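Local coordinates for protein prolyl oligopeptidase (Novosphingobium capsulatum, PDB 1YR2) that probably cleaves oligopeptides on the carboxyl side of proline, or less readily of alanine, as a serine peptidase of family S9A, at residues G213-G218 with A273-D278; R280-T285 with A299-G304; G327-F332 with R345-G350. All coordinates share one frame; numbering follows the deposited sequence.

Interaction 1. Residues G213-G218 with A273-D278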
loop_
_atom_site.group_PDB
_atom_site.type_symbol
_atom_site.label_atom_id
_atom_site.label_comp_id
_atom_site.label_asym_id
_atom_site.label_seq_id
_atom_site.Cartn_x
_atom_site.Cartn_y
_atom_site.Cartn_z
ATOM N N GLY A 213 -22.580 6.522 -0.678
ATOM C CA GLY A 213 -22.752 5.090 -0.778
ATOM C C GLY A 213 -23.852 4.688 -1.726
ATOM O O GLY A 213 -24.493 5.521 -2.381
ATOM N N LEU A 214 -24.062 3.384 -1.817
ATOM C CA LEU A 214 -25.195 2.832 -2.513
ATOM C C LEU A 214 -25.652 1.801 -1.516
ATOM O O LEU A 214 -24.879 0.904 -1.144
ATOM C CB LEU A 214 -24.769 2.134 -3.796
ATOM C CG LEU A 214 -24.136 2.971 -4.875
ATOM C CD1 LEU A 214 -23.673 2.072 -5.995
ATOM C CD2 LEU A 214 -25.085 4.046 -5.365
ATOM N N ALA A 215 -26.865 1.923 -1.030
ATOM C CA ALA A 215 -27.340 0.947 -0.046
ATOM C C ALA A 215 -28.770 0.600 -0.319
ATOM O O ALA A 215 -29.657 1.457 -0.235
ATOM C CB ALA A 215 -27.218 1.483 1.358
ATOM N N TRP A 216 -29.030 -0.683 -0.579
ATOM C CA TRP A 216 -30.384 -1.106 -0.884
ATOM C C TRP A 216 -31.197 -1.222 0.407
ATOM O O TRP A 216 -30.705 -1.696 1.435
ATOM C CB TRP A 216 -30.358 -2.468 -1.592
ATOM C CG TRP A 216 -29.955 -2.389 -3.037
ATOM C CD1 TRP A 216 -28.688 -2.460 -3.549
ATOM C CD2 TRP A 216 -30.818 -2.188 -4.158
ATOM N NE1 TRP A 216 -28.716 -2.364 -4.914
ATOM C CE2 TRP A 216 -30.010 -2.169 -5.318
ATOM C CE3 TRP A 216 -32.199 -2.065 -4.301
ATOM C CZ2 TRP A 216 -30.531 -1.996 -6.593
ATOM C CZ3 TRP A 216 -32.722 -1.898 -5.539
ATOM C CH2 TRP A 216 -31.887 -1.892 -6.695
ATOM N N LEU A 217 -32.442 -0.763 0.329
ATOM C CA LEU A 217 -33.438 -0.953 1.349
ATOM C C LEU A 217 -34.366 -2.003 0.779
ATOM O O LEU A 217 -35.257 -1.700 0.004
ATOM C CB LEU A 217 -34.132 0.352 1.626
ATOM C CG LEU A 217 -35.049 0.394 2.825
ATOM C CD1 LEU A 217 -34.287 0.670 4.078
ATOM C CD2 LEU A 217 -36.154 1.425 2.585
ATOM N N GLY A 218 -34.101 -3.240 1.108
ATOM C CA GLY A 218 -34.751 -4.382 0.471
ATOM C C GLY A 218 -34.435 -4.505 -1.013
ATOM O O GLY A 218 -33.288 -4.294 -1.408
ATOM N N ALA A 273 -24.968 6.570 4.064
ATOM C CA ALA A 273 -25.972 5.661 4.617
ATOM C C ALA A 273 -25.657 4.211 4.261
ATOM O O ALA A 273 -25.288 3.935 3.130
ATOM C CB ALA A 273 -27.354 6.015 4.055
ATOM N N SER A 274 -25.835 3.329 5.215
ATOM C CA SER A 274 -25.720 1.890 5.050
ATOM C C SER A 274 -26.961 1.253 5.640
ATOM O O SER A 274 -27.700 1.917 6.357
ATOM C CB SER A 274 -24.503 1.329 5.807
ATOM O OG SER A 274 -23.344 1.965 5.352
ATOM N N VAL A 275 -27.178 -0.025 5.321
ATOM C CA VAL A 275 -28.307 -0.807 5.828
ATOM C C VAL A 275 -27.724 -2.114 6.257
ATOM O O VAL A 275 -26.864 -2.702 5.583
ATOM C CB VAL A 275 -29.424 -1.017 4.760
ATOM C CG1 VAL A 275 -30.592 -1.719 5.339
ATOM C CG2 VAL A 275 -29.912 0.311 4.186
ATOM N N SER A 276 -28.153 -2.574 7.404
ATOM C CA SER A 276 -27.730 -3.876 7.871
ATOM C C SER A 276 -28.178 -4.971 6.879
ATOM O O SER A 276 -29.152 -4.795 6.125
ATOM C CB SER A 276 -28.194 -4.150 9.311
ATOM O OG SER A 276 -29.603 -4.113 9.458
ATOM N N SER A 277 -27.430 -6.075 6.860
ATOM C CA SER A 277 -27.639 -7.111 5.855
ATOM C C SER A 277 -29.019 -7.775 5.884
ATOM O O SER A 277 -29.485 -8.200 4.834
ATOM C CB SER A 277 -26.510 -8.173 5.925
ATOM O OG SER A 277 -26.375 -8.663 7.259
ATOM N N ASP A 278 -29.682 -7.810 7.042
ATOM C CA ASP A 278 -31.018 -8.360 7.142
ATOM C C ASP A 278 -32.084 -7.279 6.981
ATOM O O ASP A 278 -33.257 -7.525 7.156
ATOM C CB ASP A 278 -31.191 -9.153 8.458
ATOM C CG ASP A 278 -30.944 -8.318 9.713
ATOM O OD1 ASP A 278 -30.685 -7.079 9.614
ATOM O OD2 ASP A 278 -31.021 -8.868 10.852
HETATM O O HOH W 1 -24.764 7.397 1.285
#
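Two neighbouring sheets of the beta-propeller meet here through the first strand of each. Strand 215-216 comes against strand 270-275, with the CA atoms of Ala215 and Ser274 5.4 Å apart. The tight part centres on Ala215 and Val275. Both CB atoms point toward the other segment. The Ala215 methyl, CB, touches the backbone of the facing strand at Ala273 O, 3.6 Å away. Val275 reaches back from the other side. Its CG1 lies anti to the backbone N (chi1 -176°). This puts CG2 beside that N, where it lies 3.5 Å from Trp216 O. The same CG2 lies 4.1 Å from Ala215 CB, so one methyl meets both a carbonyl and a side chain.

Packing is looser at either end. Leu217 comes in with its CD1, which stays 4.4 Å from Val275 CG2. Near Gly213 a water joins the two segments instead. It accepts from Gly213 N at 3.1 Å and from Ala273 N at 2.9 Å. Ser274 turns its CB away from this seam and is partly exposed.

Trp216 also points away. Its NE1 donates to Ala169 O, in the sheet that precedes in the chain. The backbones look to their own sheets: Ala215 pairs with Leu223 and Ser274 with Val283. The seam itself has small apolar groups set against carbonyl oxygens, and a water that bridges two N-H groups. The chemistry implies two separate sheets held face to face by close packing, not one continuous hydrogen-bonded sheet.

Interaction 2. Residues R280-T285 with A299-G304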
loop_
_atom_site.group_PDB
_atom_site.type_symbol
_atom_site.label_atom_id
_atom_site.label_comp_id
_atom_site.label_asym_id
_atom_site.label_seq_id
_atom_site.Cartn_x
_atom_site.Cartn_y
_atom_site.Cartn_z
ATOM N N ARG A 280 -32.788 -4.538 8.641
ATOM C CA ARG A 280 -33.485 -4.071 9.833
ATOM C C ARG A 280 -33.168 -2.652 10.309
ATOM O O ARG A 280 -33.991 -2.049 11.015
ATOM C CB ARG A 280 -33.227 -5.046 10.985
ATOM C CG ARG A 280 -34.042 -6.339 10.899
ATOM C CD ARG A 280 -33.643 -7.331 11.945
ATOM N NE ARG A 280 -34.576 -7.605 13.061
ATOM C CZ ARG A 280 -35.339 -6.741 13.697
ATOM N NH1 ARG A 280 -35.411 -5.481 13.359
ATOM N NH2 ARG A 280 -36.055 -7.146 14.710
ATOM N N TRP A 281 -31.973 -2.165 10.004
ATOM C CA TRP A 281 -31.483 -0.862 10.473
ATOM C C TRP A 281 -30.784 -0.082 9.360
ATOM O O TRP A 281 -29.937 -0.640 8.634
ATOM C CB TRP A 281 -30.528 -1.049 11.628
ATOM C CG TRP A 281 -31.224 -1.473 12.860
ATOM C CD1 TRP A 281 -31.401 -2.761 13.303
ATOM C CD2 TRP A 281 -31.909 -0.629 13.797
ATOM N NE1 TRP A 281 -32.139 -2.748 14.466
ATOM C CE2 TRP A 281 -32.476 -1.450 14.770
ATOM C CE3 TRP A 281 -32.085 0.768 13.913
ATOM C CZ2 TRP A 281 -33.211 -0.930 15.850
ATOM C CZ3 TRP A 281 -32.826 1.266 14.941
ATOM C CH2 TRP A 281 -33.360 0.424 15.918
ATOM N N VAL A 282 -31.152 1.196 9.244
ATOM C CA VAL A 282 -30.361 2.199 8.494
ATOM C C VAL A 282 -29.363 2.811 9.468
ATOM O O VAL A 282 -29.710 3.126 10.607
ATOM C CB VAL A 282 -31.272 3.287 7.907
ATOM C CG1 VAL A 282 -30.520 4.382 7.212
ATOM C CG2 VAL A 282 -32.277 2.642 6.943
ATOM N N VAL A 283 -28.116 2.948 9.029
ATOM C CA VAL A 283 -27.058 3.528 9.820
ATOM C C VAL A 283 -26.409 4.618 8.998
ATOM O O VAL A 283 -25.933 4.410 7.847
ATOM C CB VAL A 283 -26.017 2.484 10.238
ATOM C CG1 VAL A 283 -24.891 3.085 11.077
ATOM C CG2 VAL A 283 -26.712 1.351 10.984
ATOM N N ILE A 284 -26.415 5.804 9.563
ATOM C CA ILE A 284 -25.860 6.958 8.872
ATOM C C ILE A 284 -24.601 7.400 9.632
ATOM O O ILE A 284 -24.642 7.685 10.822
ATOM C CB ILE A 284 -26.883 8.093 8.767
ATOM C CG1 ILE A 284 -28.056 7.626 7.916
ATOM C CG2 ILE A 284 -26.226 9.335 8.164
ATOM C CD1 ILE A 284 -29.231 8.463 8.053
ATOM N N THR A 285 -23.506 7.442 8.883
ATOM C CA THR A 285 -22.192 7.884 9.327
ATOM C C THR A 285 -21.940 9.271 8.792
ATOM O O THR A 285 -22.044 9.508 7.578
ATOM C CB THR A 285 -21.188 6.882 8.721
ATOM O OG1 THR A 285 -21.444 5.608 9.332
ATOM C CG2 THR A 285 -19.823 7.180 9.124
ATOM N N ALA A 299 -31.881 4.340 12.222
ATOM C CA ALA A 299 -33.314 4.330 12.045
ATOM C C ALA A 299 -33.746 2.923 11.855
ATOM O O ALA A 299 -33.219 2.196 11.026
ATOM C CB ALA A 299 -33.733 5.149 10.868
ATOM N N ARG A 300 -34.753 2.547 12.612
ATOM C CA ARG A 300 -35.385 1.238 12.486
ATOM C C ARG A 300 -36.232 1.099 11.199
ATOM O O ARG A 300 -37.069 1.951 10.871
ATOM C CB ARG A 300 -36.254 0.996 13.733
ATOM C CG ARG A 300 -36.939 -0.329 13.785
ATOM C CD ARG A 300 -37.865 -0.458 15.020
ATOM N NE ARG A 300 -37.098 -0.354 16.262
ATOM C CZ ARG A 300 -36.662 -1.371 17.005
ATOM N NH1 ARG A 300 -36.932 -2.637 16.689
ATOM N NH2 ARG A 300 -35.967 -1.115 18.105
ATOM N N VAL A 301 -36.049 -0.011 10.497
ATOM C CA VAL A 301 -36.850 -0.336 9.314
ATOM C C VAL A 301 -37.866 -1.418 9.717
ATOM O O VAL A 301 -37.507 -2.445 10.280
ATOM C CB VAL A 301 -35.980 -0.839 8.160
ATOM C CG1 VAL A 301 -36.811 -1.074 6.903
ATOM C CG2 VAL A 301 -34.857 0.130 7.872
ATOM N N THR A 302 -39.135 -1.117 9.523
ATOM C CA THR A 302 -40.244 -2.029 9.859
ATOM C C THR A 302 -41.129 -2.049 8.635
ATOM O O THR A 302 -41.649 -1.000 8.250
ATOM C CB THR A 302 -41.086 -1.495 11.050
ATOM O OG1 THR A 302 -40.240 -1.191 12.168
ATOM C CG2 THR A 302 -42.049 -2.609 11.595
ATOM N N ASN A 303 -41.279 -3.215 8.019
ATOM C CA ASN A 303 -42.196 -3.412 6.870
ATOM C C ASN A 303 -41.872 -2.509 5.679
ATOM O O ASN A 303 -42.753 -1.964 5.064
ATOM C CB ASN A 303 -43.643 -3.181 7.282
ATOM C CG ASN A 303 -44.113 -4.149 8.340
ATOM O OD1 ASN A 303 -43.896 -5.351 8.221
ATOM N ND2 ASN A 303 -44.782 -3.634 9.374
ATOM N N GLY A 304 -40.588 -2.325 5.402
ATOM C CA GLY A 304 -40.145 -1.529 4.281
ATOM C C GLY A 304 -40.116 -0.037 4.515
ATOM O O GLY A 304 -39.750 0.713 3.593
#
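Strands 281-285 and 299-302 run antiparallel. Three backbone bonds join the segments. Val282 and Ala299 form a hydrogen-bonded pair. Val282 N donates to Ala299 O at 2.9 Å, in the carbonyl plane. Ala299 N returns a bond to Val282 O at 3.0 Å, and it lies on a lone pair. Val301 N gives the third bond, 2.9 Å to Arg280 O. The bond is nearly straight at the hydrogen (169°), yet the donor sits above the carbonyl plane. Trp281 and Arg300 form the non-hydrogen-bonded pair between these bonds. Trp281 N turns the other way, to Ser276 OG.

The two side chains of this pair run side by side. Arg300 CB lies over the six-membered ring of Trp281, 3.9 Å from its centroid, a CH-pi contact. The Arg300 chain leaves with CG anti to the backbone N (chi1 -178°) and bends at chi3. This brings NH2 within 3.6 Å of Trp281 CZ2. The ring and guanidinium planes stand 66° apart, so the groups do not stack flat.

Asp328, from outside the two segments, gathers the polar tips. Its OD1 accepts from Trp281 NE1 and makes a salt bridge with Arg280 NH1. Its OD2 has a long, weak ion pair with Arg300 NH1. The carboxylate probably eases the repulsion between the two arginines. On the sheet face of Val282, Val282 CG2 meets Val301 CG2 at 3.7 Å. The arrangement is a beta hairpin, the two middle strands of a four-stranded antiparallel propeller blade.

Interaction 3. Residues G327-F332 with R345-G350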
loop_
_atom_site.group_PDB
_atom_site.type_symbol
_atom_site.label_atom_id
_atom_site.label_comp_id
_atom_site.label_asym_id
_atom_site.label_seq_id
_atom_site.Cartn_x
_atom_site.Cartn_y
_atom_site.Cartn_z
ATOM N N GLY A 327 -30.327 -8.626 13.533
ATOM C CA GLY A 327 -31.453 -8.411 14.440
ATOM C C GLY A 327 -31.403 -6.969 14.941
ATOM O O GLY A 327 -31.252 -6.048 14.149
ATOM N N ASP A 328 -31.483 -6.758 16.250
ATOM C CA ASP A 328 -31.428 -5.397 16.788
ATOM C C ASP A 328 -30.090 -5.108 17.448
ATOM O O ASP A 328 -29.982 -4.287 18.358
ATOM C CB ASP A 328 -32.563 -5.166 17.762
ATOM C CG ASP A 328 -33.904 -5.005 17.084
ATOM O OD1 ASP A 328 -33.948 -4.565 15.895
ATOM O OD2 ASP A 328 -34.965 -5.225 17.714
ATOM N N GLN A 329 -29.067 -5.830 16.999
ATOM C CA GLN A 329 -27.695 -5.587 17.425
ATOM C C GLN A 329 -26.850 -5.140 16.239
ATOM O O GLN A 329 -26.908 -5.728 15.177
ATOM C CB GLN A 329 -27.116 -6.847 18.069
ATOM C CG GLN A 329 -27.840 -7.157 19.394
ATOM C CD GLN A 329 -27.343 -8.372 20.094
ATOM O OE1 GLN A 329 -26.858 -9.306 19.453
ATOM N NE2 GLN A 329 -27.460 -8.375 21.420
ATOM N N LEU A 330 -26.042 -4.120 16.461
ATOM C CA LEU A 330 -25.123 -3.574 15.488
ATOM C C LEU A 330 -23.686 -3.669 16.018
ATOM O O LEU A 330 -23.441 -3.481 17.193
ATOM C CB LEU A 330 -25.454 -2.099 15.287
ATOM C CG LEU A 330 -26.867 -1.698 14.860
ATOM C CD1 LEU A 330 -26.892 -0.190 14.629
ATOM C CD2 LEU A 330 -27.334 -2.425 13.627
ATOM N N TRP A 331 -22.712 -3.877 15.144
ATOM C CA TRP A 331 -21.317 -3.899 15.564
ATOM C C TRP A 331 -20.570 -2.774 14.856
ATOM O O TRP A 331 -20.798 -2.534 13.696
ATOM C CB TRP A 331 -20.666 -5.221 15.149
ATOM C CG TRP A 331 -21.081 -6.326 16.072
ATOM C CD1 TRP A 331 -20.382 -6.801 17.132
ATOM C CD2 TRP A 331 -22.300 -7.064 16.040
ATOM N NE1 TRP A 331 -21.069 -7.817 17.747
ATOM C CE2 TRP A 331 -22.246 -8.016 17.093
ATOM C CE3 TRP A 331 -23.396 -7.089 15.184
ATOM C CZ2 TRP A 331 -23.282 -8.916 17.367
ATOM C CZ3 TRP A 331 -24.434 -8.010 15.454
ATOM C CH2 TRP A 331 -24.359 -8.896 16.542
ATOM N N PHE A 332 -19.650 -2.142 15.573
ATOM C CA PHE A 332 -18.830 -1.057 15.090
ATOM C C PHE A 332 -17.363 -1.282 15.474
ATOM O O PHE A 332 -17.043 -1.877 16.504
ATOM C CB PHE A 332 -19.261 0.307 15.749
ATOM C CG PHE A 332 -20.626 0.769 15.349
ATOM C CD1 PHE A 332 -21.728 0.296 16.038
ATOM C CD2 PHE A 332 -20.821 1.691 14.315
ATOM C CE1 PHE A 332 -22.992 0.698 15.718
ATOM C CE2 PHE A 332 -22.119 2.112 13.986
ATOM C CZ PHE A 332 -23.201 1.604 14.674
ATOM N N ARG A 345 -20.445 -3.671 20.403
ATOM C CA ARG A 345 -21.797 -4.129 20.042
ATOM C C ARG A 345 -22.818 -3.210 20.638
ATOM O O ARG A 345 -22.802 -2.961 21.833
ATOM C CB ARG A 345 -22.022 -5.517 20.533
ATOM C CG ARG A 345 -23.355 -6.128 20.096
ATOM C CD ARG A 345 -23.615 -7.515 20.632
ATOM N NE ARG A 345 -23.761 -7.433 22.086
ATOM C CZ ARG A 345 -23.631 -8.414 22.944
ATOM N NH1 ARG A 345 -23.419 -9.668 22.579
ATOM N NH2 ARG A 345 -23.759 -8.116 24.217
ATOM N N VAL A 346 -23.677 -2.644 19.817
ATOM C CA VAL A 346 -24.768 -1.815 20.340
ATOM C C VAL A 346 -26.085 -2.573 20.196
ATOM O O VAL A 346 -26.448 -2.997 19.102
ATOM C CB VAL A 346 -24.835 -0.547 19.548
ATOM C CG1 VAL A 346 -25.932 0.367 20.062
ATOM C CG2 VAL A 346 -23.519 0.119 19.634
ATOM N N ASP A 347 -26.775 -2.785 21.301
ATOM C CA ASP A 347 -28.086 -3.453 21.328
ATOM C C ASP A 347 -29.180 -2.408 21.398
ATOM O O ASP A 347 -29.186 -1.551 22.292
ATOM C CB ASP A 347 -28.148 -4.365 22.538
ATOM C CG ASP A 347 -29.343 -5.298 22.512
ATOM O OD1 ASP A 347 -30.479 -4.803 22.483
ATOM O OD2 ASP A 347 -29.236 -6.540 22.526
ATOM N N LEU A 348 -30.057 -2.422 20.400
ATOM C CA LEU A 348 -31.132 -1.460 20.316
ATOM C C LEU A 348 -32.498 -2.049 20.590
ATOM O O LEU A 348 -33.488 -1.436 20.221
ATOM C CB LEU A 348 -31.118 -0.877 18.902
ATOM C CG LEU A 348 -29.798 -0.214 18.504
ATOM C CD1 LEU A 348 -29.714 0.032 16.988
ATOM C CD2 LEU A 348 -29.571 1.073 19.221
ATOM N N SER A 349 -32.566 -3.240 21.176
ATOM C CA SER A 349 -33.859 -3.846 21.471
ATOM C C SER A 349 -34.548 -3.213 22.675
ATOM O O SER A 349 -35.751 -3.272 22.771
ATOM C CB SER A 349 -33.742 -5.351 21.688
ATOM O OG SER A 349 -32.881 -5.644 22.768
ATOM N N GLY A 350 -33.791 -2.560 23.548
ATOM C CA GLY A 350 -34.320 -1.948 24.762
ATOM C C GLY A 350 -34.801 -0.545 24.487
ATOM O O GLY A 350 -34.718 -0.085 23.371
HETATM O O HOH W 2 -24.402 -10.823 20.282
#
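Arg345 lies along Trp331, its partner in a non-hydrogen-bonded pair. CB sits 3.7 Å from Trp331 NE1. CG is over the five-membered ring, 4.0 Å from its centroid, a CH-pi contact. CD reaches Trp331 CZ2 at 3.6 Å. The chain then bends at chi3, and NE passes 3.9 Å from Gln329 NE2. Guanidinium and amide planes are only 15° apart. At the tip, NH1 donates to a water, which in turn donates to Gln329 OE1. NH2 has a long, weak ion pair with Asp356.

Gln329 NE2 donates to the anti lone pair of Asp347 OD2 at 2.8 Å. Asp347 OD1 accepts from Ser349 N, an Asx turn, and from Ser349 OG at 2.6 Å. An alanine in place of Asp347 would lose these three bonds and would probably loosen the turn and the Gln329 amide.

Leu330 and Val346 share the opposite face, and Leu330 CD1 also meets Leu348 CD1 at 3.7 Å. Strands 329-334 and 342-347 are the middle of their blade, between strands 320-326 and 354-357. Leu330 and Phe332 pack on strands 281-287 and 295-302 of the preceding blade. On the other side, Trp331 NE1 bonds to Leu393 O of the following one.

Overall arrangement
The three contacts follow in series along the chain; none nests in or crosses another. Interaction 1 comes first. It closes a long loop that holds the rest of one blade, and it joins that blade to the next. Interaction 2 then closes a short hairpin in this next blade, and interaction 3 a similar hairpin in the one after it. Segment 273-278 belongs to the same sheet as interaction 2, and Ser276 N probably bonds to Trp281 O. The turn after strand 270-275 also reaches the blade of interaction 3, through Asp278 OD2 and Gly327 N. Together they tie three successive blades of the seven-bladed propeller, in the domain that accompanies the hydrolase domain in this family.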